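Side-chain contacts in trichomaglin (Trichosanthes lepiniana, PDB 1SGL), which probably cleaves phosphodiester bonds in RNA, as an S-like ribonuclease of the RNase T2 family: residues C26-C31 against I96-Q101; H43-E48 against W117-K122; M128-D133 against F187-C192. One frame throughout, in Å; residues are numbered along the deposited sequence.

Contact 1 (C26-C31 against I96-Q101). With SO4 (sulfate ion), chain B.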
loop_
_atom_site.group_PDB
_atom_site.type_symbol
_atom_site.label_atom_id
_atom_site.label_comp_id
_atom_site.label_asym_id
_atom_site.label_seq_id
_atom_site.Cartn_x
_atom_site.Cartn_y
_atom_site.Cartn_z
ATOM N N CYS A 26 -6.249 -18.837 -0.200
ATOM C CA CYS A 26 -7.280 -18.690 0.807
ATOM C C CYS A 26 -8.088 -17.460 0.450
ATOM O O CYS A 26 -7.701 -16.694 -0.431
ATOM C CB CYS A 26 -6.645 -18.509 2.180
ATOM S SG CYS A 26 -5.406 -17.179 2.203
ATOM N N PRO A 27 -9.222 -17.253 1.129
ATOM C CA PRO A 27 -10.071 -16.091 0.852
ATOM C C PRO A 27 -9.338 -14.752 0.970
ATOM O O PRO A 27 -8.501 -14.572 1.849
ATOM C CB PRO A 27 -11.184 -16.228 1.888
ATOM C CG PRO A 27 -11.294 -17.741 2.056
ATOM C CD PRO A 27 -9.851 -18.148 2.124
ATOM N N TYR A 28 -9.667 -13.828 0.071
ATOM C CA TYR A 28 -9.104 -12.477 0.047
ATOM C C TYR A 28 -7.634 -12.394 -0.344
ATOM O O TYR A 28 -7.064 -11.307 -0.362
ATOM C CB TYR A 28 -9.291 -11.792 1.414
ATOM C CG TYR A 28 -10.718 -11.778 1.922
ATOM C CD1 TYR A 28 -11.102 -12.577 3.002
ATOM C CD2 TYR A 28 -11.690 -10.991 1.307
ATOM C CE1 TYR A 28 -12.413 -12.592 3.455
ATOM C CE2 TYR A 28 -13.006 -10.997 1.750
ATOM C CZ TYR A 28 -13.362 -11.799 2.824
ATOM O OH TYR A 28 -14.666 -11.813 3.260
ATOM N N ASN A 29 -7.025 -13.532 -0.660
ATOM C CA ASN A 29 -5.612 -13.557 -1.017
ATOM C C ASN A 29 -5.344 -12.969 -2.395
ATOM O O ASN A 29 -5.980 -13.349 -3.373
ATOM C CB ASN A 29 -5.071 -14.987 -0.976
ATOM C CG ASN A 29 -3.559 -15.029 -0.906
ATOM O OD1 ASN A 29 -2.979 -14.978 0.177
ATOM N ND2 ASN A 29 -2.911 -15.103 -2.061
ATOM N N GLY A 30 -4.381 -12.054 -2.463
ATOM C CA GLY A 30 -4.041 -11.413 -3.722
ATOM C C GLY A 30 -3.144 -12.213 -4.654
ATOM O O GLY A 30 -2.879 -11.776 -5.768
ATOM N N CYS A 31 -2.673 -13.375 -4.215
ATOM C CA CYS A 31 -1.810 -14.207 -5.052
ATOM C C CYS A 31 -2.598 -15.219 -5.889
ATOM O O CYS A 31 -2.016 -15.964 -6.674
ATOM C CB CYS A 31 -0.809 -14.978 -4.191
ATOM S SG CYS A 31 0.159 -13.959 -3.043
ATOM N N ILE A 96 -9.437 -8.643 9.592
ATOM C CA ILE A 96 -9.003 -8.746 8.207
ATOM C C ILE A 96 -8.218 -7.459 7.974
ATOM O O ILE A 96 -8.465 -6.451 8.640
ATOM C CB ILE A 96 -10.190 -8.782 7.225
ATOM C CG1 ILE A 96 -11.192 -7.688 7.592
ATOM C CG2 ILE A 96 -10.833 -10.154 7.236
ATOM C CD1 ILE A 96 -12.360 -7.585 6.647
ATOM N N LEU A 97 -7.286 -7.499 7.031
ATOM C CA LEU A 97 -6.445 -6.356 6.704
ATOM C C LEU A 97 -7.159 -5.005 6.756
ATOM O O LEU A 97 -6.718 -4.105 7.465
ATOM C CB LEU A 97 -5.818 -6.551 5.323
ATOM C CG LEU A 97 -4.849 -5.463 4.853
ATOM C CD1 LEU A 97 -3.620 -5.423 5.768
ATOM C CD2 LEU A 97 -4.441 -5.741 3.415
ATOM N N TRP A 98 -8.256 -4.863 6.020
ATOM C CA TRP A 98 -8.987 -3.600 5.998
ATOM C C TRP A 98 -9.358 -3.131 7.400
ATOM O O TRP A 98 -9.268 -1.939 7.711
ATOM C CB TRP A 98 -10.263 -3.722 5.158
ATOM C CG TRP A 98 -10.067 -4.415 3.845
ATOM C CD1 TRP A 98 -8.951 -4.383 3.052
ATOM C CD2 TRP A 98 -11.011 -5.253 3.172
ATOM N NE1 TRP A 98 -9.142 -5.153 1.934
ATOM C CE2 TRP A 98 -10.398 -5.700 1.979
ATOM C CE3 TRP A 98 -12.319 -5.670 3.459
ATOM C CZ2 TRP A 98 -11.047 -6.547 1.074
ATOM C CZ3 TRP A 98 -12.965 -6.512 2.555
ATOM C CH2 TRP A 98 -12.328 -6.940 1.381
ATOM N N GLY A 99 -9.778 -4.076 8.237
ATOM C CA GLY A 99 -10.164 -3.747 9.594
ATOM C C GLY A 99 -8.980 -3.307 10.427
ATOM O O GLY A 99 -9.043 -2.283 11.112
ATOM N N GLN A 100 -7.902 -4.086 10.374
ATOM C CA GLN A 100 -6.702 -3.770 11.124
ATOM C C GLN A 100 -6.153 -2.391 10.751
ATOM O O GLN A 100 -5.793 -1.607 11.634
ATOM C CB GLN A 100 -5.620 -4.809 10.875
ATOM C CG GLN A 100 -4.316 -4.464 11.565
ATOM C CD GLN A 100 -3.113 -4.814 10.728
ATOM O OE1 GLN A 100 -3.032 -4.434 9.562
ATOM N NE2 GLN A 100 -2.170 -5.542 11.312
ATOM N N GLN A 101 -6.092 -2.099 9.451
ATOM C CA GLN A 101 -5.579 -0.809 8.996
ATOM C C GLN A 101 -6.443 0.325 9.501
ATOM O O GLN A 101 -5.930 1.356 9.947
ATOM C CB GLN A 101 -5.500 -0.755 7.470
ATOM C CG GLN A 101 -4.374 -1.593 6.904
ATOM C CD GLN A 101 -3.020 -1.131 7.405
ATOM O OE1 GLN A 101 -2.638 0.015 7.208
ATOM N NE2 GLN A 101 -2.291 -2.023 8.061
HETATM S S SO4 B . 1.129 -1.913 9.572
HETATM O O1 SO4 B . 2.143 -2.320 10.561
HETATM O O2 SO4 B . -0.082 -1.466 10.283
HETATM O O3 SO4 B . 0.801 -3.063 8.714
HETATM O O4 SO4 B . 1.648 -0.815 8.732
#
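Tyr28 and Trp98 make the side-chain contact between the loop 26-31 and the start of helix 97-106, and it is purely apolar. The outer corner of the indole, CH2 of Trp98, comes up to the CD2-CE2 bond of the phenol ring and lies 4.1 Å from CD2 of Tyr28, with CE2 equally near. The phenol runs roughly perpendicular to the indole, the ring planes at 77°, in an oblique meeting. Tyr28 CG lies anti to the carbonyl carbon (chi1 -54°), which carries the ring toward the indole. Ile96, the N-cap residue of the helix, adds a more distant apolar flank. Tyr28 remains largely exposed, whereas Trp98 is sunk among Phe72, Leu75 and Val76 of helix 72-78, packs edge-to-face with Trp79 and gives its NE1 hydrogen to Trp79 O.

On the loop side, the backbone forms a type II beta turn from Cys26 to Asn29, closed by Asn29 N to Cys26 O at 3.2 Å. Tyr28 has the positive phi (69°) that the third position of such a turn requires. Disulfides from Cys26 to Cys84 and from Cys31 to Cys19 tie down this cysteine-rich loop, here part of an RNase T2 fold.

Polar bonds occur farther along the helix. Gln101 NE2 reaches Gln100 OE1 at 2.9 Å, approaching from above the carbonyl plane, and also donates to O2 of the chain B sulfate at 3.2 Å. Gln100 NE2 is bonded to Gln88 O, which helps to orient the amide whose OE1 receives Gln101; His43 and His105 bind the same sulfate.

Contact 2 (H43-E48 against W117-K122); sequences HGLRPE and WNYFKK. With SO4 (sulfate ion), chain B; SO4 (sulfate ion), chain D.
Tyr119 and Leu45 join helix 116-129 to strand 40-47 of the central antiparallel sheet in this RNase T2 fold. The strand carries the HGLRP sequence, which probably corresponds to the first conserved active-site segment of the family.

One hydrogen bond crosses the contact. Tyr119 OH donates to Leu45 O at 2.8 Å, in the carbonyl plane and on a lone pair, and the acceptor lies at the edge of the phenol ring, in its plane. A buried hydroxyl and a strand carbonyl thus satisfy each other. With CG anti to its backbone N (chi1 179°), Tyr119 swings its ring from the helix toward the strand.

Apolar packing runs beside this bond. The side chains of Leu45 and Tyr119 run antiparallel alongside one another, bringing Leu45 CB to 4.0 Å from Tyr119 CE1, with Leu45 CD2 almost as near to the same carbon. On the helix itself, Tyr119 CD2 lies above one face of the Phe120 ring, offset toward its rim.

Two sulfate ions, probably taken up from the crystallisation liquor, lie on the side of the strand turned from the helix. A classic beta bulge, in which His43 and Gly44 both face Ala11, breaks the usual alternation, so that His43 and Arg46 project to that side while Leu45 points to the helix. Arg46 NH2 donates to O4 of the chain D sulfate at 3.2 Å; Lys167 and Ser180 bind this ion as well. His43 NE2 meets O3 of the chain B sulfate at its ring edge, 2.8 Å away with a nearly straight N-H...O angle of 172°.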
loop_
_atom_site.group_PDB
_atom_site.type_symbol
_atom_site.label_atom_id
_atom_site.label_comp_id
_atom_site.label_asym_id
_atom_site.label_seq_id
_atom_site.Cartn_x
_atom_site.Cartn_y
_atom_site.Cartn_z
ATOM N N HIS A 43 -1.699 -1.329 0.794
ATOM C CA HIS A 43 -1.492 -1.995 2.066
ATOM C C HIS A 43 -2.261 -1.162 3.095
ATOM O O HIS A 43 -2.973 -1.708 3.932
ATOM C CB HIS A 43 -0.022 -2.053 2.471
ATOM C CG HIS A 43 0.183 -2.675 3.816
ATOM N ND1 HIS A 43 0.063 -4.032 4.031
ATOM C CD2 HIS A 43 0.380 -2.119 5.035
ATOM C CE1 HIS A 43 0.171 -4.285 5.324
ATOM N NE2 HIS A 43 0.363 -3.141 5.956
ATOM N N GLY A 44 -2.125 0.163 3.018
ATOM C CA GLY A 44 -2.830 1.036 3.946
ATOM C C GLY A 44 -2.404 2.499 3.938
ATOM O O GLY A 44 -1.357 2.861 3.390
ATOM N N LEU A 45 -3.238 3.340 4.543
ATOM C CA LEU A 45 -2.989 4.771 4.656
ATOM C C LEU A 45 -2.786 5.060 6.145
ATOM O O LEU A 45 -3.517 4.533 6.985
ATOM C CB LEU A 45 -4.198 5.558 4.152
ATOM C CG LEU A 45 -4.100 7.084 4.255
ATOM C CD1 LEU A 45 -3.236 7.617 3.117
ATOM C CD2 LEU A 45 -5.484 7.697 4.190
ATOM N N ARG A 46 -1.807 5.891 6.486
ATOM C CA ARG A 46 -1.571 6.188 7.893
ATOM C C ARG A 46 -0.905 7.537 8.114
ATOM O O ARG A 46 -0.247 8.065 7.220
ATOM C CB ARG A 46 -0.702 5.097 8.522
ATOM C CG ARG A 46 0.749 5.112 8.069
ATOM C CD ARG A 46 1.543 4.008 8.740
ATOM N NE ARG A 46 2.992 4.220 8.657
ATOM C CZ ARG A 46 3.753 3.877 7.620
ATOM N NH1 ARG A 46 3.218 3.297 6.551
ATOM N NH2 ARG A 46 5.058 4.098 7.663
ATOM N N PRO A 47 -1.093 8.121 9.310
ATOM C CA PRO A 47 -0.491 9.417 9.646
ATOM C C PRO A 47 1.001 9.180 9.839
ATOM O O PRO A 47 1.391 8.156 10.397
ATOM C CB PRO A 47 -1.165 9.791 10.968
ATOM C CG PRO A 47 -2.475 9.013 10.939
ATOM C CD PRO A 47 -2.045 7.695 10.352
ATOM N N GLU A 48 1.835 10.102 9.374
ATOM C CA GLU A 48 3.276 9.949 9.541
ATOM C C GLU A 48 3.729 10.583 10.857
ATOM O O GLU A 48 3.723 11.804 11.002
ATOM C CB GLU A 48 4.014 10.590 8.362
ATOM C CG GLU A 48 5.531 10.599 8.506
ATOM C CD GLU A 48 6.242 11.028 7.229
ATOM O OE1 GLU A 48 5.828 12.031 6.616
ATOM O OE2 GLU A 48 7.223 10.361 6.843
ATOM N N TRP A 117 -16.046 4.811 6.436
ATOM C CA TRP A 117 -16.406 5.169 5.077
ATOM C C TRP A 117 -15.411 6.104 4.404
ATOM O O TRP A 117 -14.871 5.795 3.342
ATOM C CB TRP A 117 -17.785 5.817 5.053
ATOM C CG TRP A 117 -18.392 5.761 3.708
ATOM C CD1 TRP A 117 -18.866 4.650 3.074
ATOM C CD2 TRP A 117 -18.562 6.851 2.800
ATOM N NE1 TRP A 117 -19.322 4.982 1.822
ATOM C CE2 TRP A 117 -19.147 6.327 1.627
ATOM C CE3 TRP A 117 -18.273 8.221 2.860
ATOM C CZ2 TRP A 117 -19.453 7.127 0.517
ATOM C CZ3 TRP A 117 -18.577 9.019 1.756
ATOM C CH2 TRP A 117 -19.162 8.466 0.598
ATOM N N ASN A 118 -15.188 7.252 5.033
ATOM C CA ASN A 118 -14.278 8.261 4.522
ATOM C C ASN A 118 -12.845 7.740 4.424
ATOM O O ASN A 118 -12.097 8.139 3.537
ATOM C CB ASN A 118 -14.340 9.499 5.424
ATOM C CG ASN A 118 -13.546 10.665 4.872
ATOM O OD1 ASN A 118 -13.681 11.030 3.702
ATOM N ND2 ASN A 118 -12.719 11.268 5.720
ATOM N N TYR A 119 -12.465 6.850 5.334
ATOM C CA TYR A 119 -11.124 6.289 5.317
ATOM C C TYR A 119 -10.905 5.464 4.043
ATOM O O TYR A 119 -9.940 5.685 3.315
ATOM C CB TYR A 119 -10.896 5.413 6.546
ATOM C CG TYR A 119 -9.532 4.761 6.591
ATOM C CD1 TYR A 119 -8.368 5.523 6.750
ATOM C CD2 TYR A 119 -9.403 3.376 6.478
ATOM C CE1 TYR A 119 -7.108 4.910 6.798
ATOM C CE2 TYR A 119 -8.167 2.760 6.525
ATOM C CZ TYR A 119 -7.020 3.524 6.686
ATOM O OH TYR A 119 -5.801 2.881 6.742
ATOM N N PHE A 120 -11.803 4.524 3.771
ATOM C CA PHE A 120 -11.670 3.702 2.576
ATOM C C PHE A 120 -11.892 4.512 1.312
ATOM O O PHE A 120 -11.207 4.309 0.313
ATOM C CB PHE A 120 -12.636 2.516 2.635
ATOM C CG PHE A 120 -12.324 1.564 3.741
ATOM C CD1 PHE A 120 -11.116 0.875 3.755
ATOM C CD2 PHE A 120 -13.195 1.408 4.810
ATOM C CE1 PHE A 120 -10.773 0.049 4.823
ATOM C CE2 PHE A 120 -12.864 0.583 5.887
ATOM C CZ PHE A 120 -11.651 -0.096 5.893
ATOM N N LYS A 121 -12.845 5.435 1.361
ATOM C CA LYS A 121 -13.130 6.277 0.210
ATOM C C LYS A 121 -11.900 7.100 -0.167
ATOM O O LYS A 121 -11.513 7.150 -1.330
ATOM C CB LYS A 121 -14.280 7.225 0.521
ATOM C CG LYS A 121 -14.594 8.188 -0.600
ATOM C CD LYS A 121 -15.727 9.117 -0.198
ATOM C CE LYS A 121 -16.101 10.055 -1.335
ATOM N NZ LYS A 121 -17.227 10.955 -0.956
ATOM N N LYS A 122 -11.292 7.745 0.823
ATOM C CA LYS A 122 -10.115 8.573 0.577
ATOM C C LYS A 122 -8.914 7.755 0.123
ATOM O O LYS A 122 -8.183 8.154 -0.780
ATOM C CB LYS A 122 -9.723 9.345 1.834
ATOM C CG LYS A 122 -9.186 10.723 1.521
ATOM C CD LYS A 122 -10.330 11.598 1.021
ATOM C CE LYS A 122 -9.830 12.810 0.262
ATOM N NZ LYS A 122 -9.150 12.405 -0.999
HETATM S S SO4 B . 1.129 -1.913 9.572
HETATM O O1 SO4 B . 2.143 -2.320 10.561
HETATM O O2 SO4 B . -0.082 -1.466 10.283
HETATM O O3 SO4 B . 0.801 -3.063 8.714
HETATM O O4 SO4 B . 1.648 -0.815 8.732
HETATM S S SO4 D . 7.623 3.086 5.171
HETATM O O1 SO4 D . 7.830 1.883 6.002
HETATM O O2 SO4 D . 6.277 3.044 4.559
HETATM O O3 SO4 D . 8.653 3.110 4.112
HETATM O O4 SO4 D . 7.738 4.294 6.013
#

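Contact 3 (M128-D133 against F187-C192); sequences MKYNVD and FKPRDC
Tyr130 receives the ring of Pro189 over one face, a CH-pi contact between the link joining helices 116-129 and 132-139 and the short, weakly bonded strand 189-190 beside strand 176-184 of the central antiparallel sheet of the RNase T2 fold. Pro189 CG stands 3.8 Å from the centroid of the Tyr130 ring and 22° off its normal, displaced toward the CE2-CZ bond. The neighbouring Pro189 CD comes to 3.5 Å from Tyr130 OH, so the proline spans the outer half of the phenol. Against the opposite face, Lys129 CG lies over the ring centre, and the aromatic plane is held between an aliphatic chain and a proline. Replacing the tyrosine by an alanine here would probably open a gap between Lys129 and Pro189 and deprive the proline of its aromatic partner.

Tyr130 is the first residue to leave helical geometry after helix 116-129, and CG anti to its carbonyl carbon (chi1 -58°) directs the ring at the strand. Next to it, Asn131 caps the following helix through OD1 to Lys134 N. Pro189 is backed by Phe183 and Ala164, and the disulfide from Cys192 to Cys182 ties the segment to strand 176-184. Arg190 folds back toward the carbonyl of the preceding residue: while NH2 forms a salt bridge with Asp184, NH1 donates to Pro189 O at 2.7 Å, from 36° above the carbonyl plane.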
loop_
_atom_site.group_PDB
_atom_site.type_symbol
_atom_site.label_atom_id
_atom_site.label_comp_id
_atom_site.label_asym_id
_atom_site.label_seq_id
_atom_site.Cartn_x
_atom_site.Cartn_y
_atom_site.Cartn_z
ATOM N N MET A 128 -6.287 5.635 -7.030
ATOM C CA MET A 128 -6.718 5.767 -8.417
ATOM C C MET A 128 -6.280 7.066 -9.072
ATOM O O MET A 128 -5.880 7.063 -10.233
ATOM C CB MET A 128 -8.244 5.620 -8.523
ATOM C CG MET A 128 -8.751 4.231 -8.119
ATOM S SD MET A 128 -10.556 4.028 -8.199
ATOM C CE MET A 128 -11.088 5.152 -6.908
ATOM N N LYS A 129 -6.332 8.167 -8.328
ATOM C CA LYS A 129 -5.944 9.463 -8.868
ATOM C C LYS A 129 -4.440 9.585 -9.145
ATOM O O LYS A 129 -4.040 10.169 -10.151
ATOM C CB LYS A 129 -6.376 10.588 -7.927
ATOM C CG LYS A 129 -6.106 11.965 -8.500
ATOM C CD LYS A 129 -6.581 13.076 -7.585
ATOM C CE LYS A 129 -6.358 14.435 -8.250
ATOM N NZ LYS A 129 -6.684 15.579 -7.351
ATOM N N TYR A 130 -3.620 9.050 -8.248
ATOM C CA TYR A 130 -2.169 9.086 -8.411
ATOM C C TYR A 130 -1.728 7.642 -8.589
ATOM O O TYR A 130 -0.995 7.094 -7.775
ATOM C CB TYR A 130 -1.512 9.702 -7.172
ATOM C CG TYR A 130 -2.003 11.104 -6.873
ATOM C CD1 TYR A 130 -2.856 11.351 -5.803
ATOM C CD2 TYR A 130 -1.628 12.180 -7.679
ATOM C CE1 TYR A 130 -3.324 12.630 -5.536
ATOM C CE2 TYR A 130 -2.094 13.470 -7.421
ATOM C CZ TYR A 130 -2.939 13.683 -6.347
ATOM O OH TYR A 130 -3.393 14.947 -6.077
ATOM N N ASN A 131 -2.180 7.034 -9.679
ATOM C CA ASN A 131 -1.895 5.635 -9.944
ATOM C C ASN A 131 -0.480 5.307 -10.413
ATOM O O ASN A 131 -0.113 5.554 -11.567
ATOM C CB ASN A 131 -2.906 5.095 -10.950
ATOM C CG ASN A 131 -2.958 3.592 -10.955
ATOM O OD1 ASN A 131 -1.944 2.927 -11.157
ATOM N ND2 ASN A 131 -4.142 3.040 -10.719
ATOM N N VAL A 132 0.300 4.709 -9.518
ATOM C CA VAL A 132 1.661 4.354 -9.855
ATOM C C VAL A 132 1.730 3.239 -10.899
ATOM O O VAL A 132 2.637 3.234 -11.724
ATOM C CB VAL A 132 2.466 3.941 -8.601
ATOM C CG1 VAL A 132 2.438 5.078 -7.577
ATOM C CG2 VAL A 132 1.892 2.667 -8.002
ATOM N N ASP A 133 0.776 2.308 -10.881
ATOM C CA ASP A 133 0.806 1.221 -11.855
ATOM C C ASP A 133 0.738 1.770 -13.283
ATOM O O ASP A 133 1.493 1.339 -14.162
ATOM C CB ASP A 133 -0.343 0.238 -11.613
ATOM C CG ASP A 133 -0.196 -0.516 -10.297
ATOM O OD1 ASP A 133 0.863 -1.140 -10.075
ATOM O OD2 ASP A 133 -1.142 -0.480 -9.483
ATOM N N PHE A 187 -4.228 16.401 1.264
ATOM C CA PHE A 187 -4.094 15.292 0.339
ATOM C C PHE A 187 -3.414 15.629 -0.973
ATOM O O PHE A 187 -3.720 15.044 -2.003
ATOM C CB PHE A 187 -5.465 14.664 0.098
ATOM C CG PHE A 187 -6.046 14.030 1.328
ATOM C CD1 PHE A 187 -5.520 12.840 1.824
ATOM C CD2 PHE A 187 -7.063 14.656 2.036
ATOM C CE1 PHE A 187 -5.999 12.286 3.013
ATOM C CE2 PHE A 187 -7.551 14.109 3.227
ATOM C CZ PHE A 187 -7.016 12.923 3.716
ATOM N N LYS A 188 -2.506 16.594 -0.938
ATOM C CA LYS A 188 -1.738 16.933 -2.125
ATOM C C LYS A 188 -0.404 16.212 -1.954
ATOM O O LYS A 188 0.116 16.111 -0.840
ATOM C CB LYS A 188 -1.505 18.443 -2.230
ATOM C CG LYS A 188 -2.619 19.195 -2.945
ATOM C CD LYS A 188 -3.960 19.030 -2.246
ATOM C CE LYS A 188 -5.093 19.634 -3.078
ATOM N NZ LYS A 188 -6.419 19.513 -2.404
ATOM N N PRO A 189 0.162 15.694 -3.052
ATOM C CA PRO A 189 1.444 14.982 -2.978
ATOM C C PRO A 189 2.596 15.825 -2.437
ATOM O O PRO A 189 2.694 17.021 -2.700
ATOM C CB PRO A 189 1.678 14.541 -4.424
ATOM C CG PRO A 189 0.264 14.346 -4.939
ATOM C CD PRO A 189 -0.430 15.570 -4.395
ATOM N N ARG A 190 3.468 15.168 -1.683
ATOM C CA ARG A 190 4.636 15.796 -1.083
ATOM C C ARG A 190 5.785 14.798 -1.140
ATOM O O ARG A 190 5.574 13.595 -0.974
ATOM C CB ARG A 190 4.340 16.148 0.381
ATOM C CG ARG A 190 3.432 17.343 0.551
ATOM C CD ARG A 190 4.167 18.622 0.172
ATOM N NE ARG A 190 3.329 19.809 0.287
ATOM C CZ ARG A 190 2.446 20.191 -0.627
ATOM N NH1 ARG A 190 2.287 19.478 -1.731
ATOM N NH2 ARG A 190 1.720 21.287 -0.436
ATOM N N ASP A 191 6.999 15.278 -1.372
ATOM C CA ASP A 191 8.137 14.369 -1.419
ATOM C C ASP A 191 8.227 13.621 -0.094
ATOM O O ASP A 191 8.019 14.205 0.972
ATOM C CB ASP A 191 9.461 15.116 -1.599
ATOM C CG ASP A 191 9.551 15.867 -2.905
ATOM O OD1 ASP A 191 9.092 15.356 -3.946
ATOM O OD2 ASP A 191 10.109 16.981 -2.883
ATOM N N CYS A 192 8.537 12.332 -0.164
ATOM C CA CYS A 192 8.715 11.539 1.041
ATOM C C CYS A 192 10.183 11.703 1.446
ATOM O O CYS A 192 11.033 12.045 0.615
ATOM C CB CYS A 192 8.469 10.060 0.771
ATOM S SG CYS A 192 6.766 9.458 0.542
#

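Contacts 1 and 2, with centres about 15 Å apart, meet at the chain B sulfate, which Gln101 of contact 1 and His43 of contact 2 bind together with His105. Gln101 CG packs 3.3 Å from His43 O, and the carbonyl of Trp98 touches the ring of Phe120. The position of this sulfate beside two histidines is consistent with a phosphate-binding part of the active site, as in other T2 ribonucleases. Contacts 2 and 3 share helix 116-129 and the central sheet; their centres are about 13 Å apart, and Lys122 bridges them by a cation-pi interaction with Phe187. Contacts 1 and 3 lie on opposite sides of the chain's centre, nearest atoms about 12 Å apart.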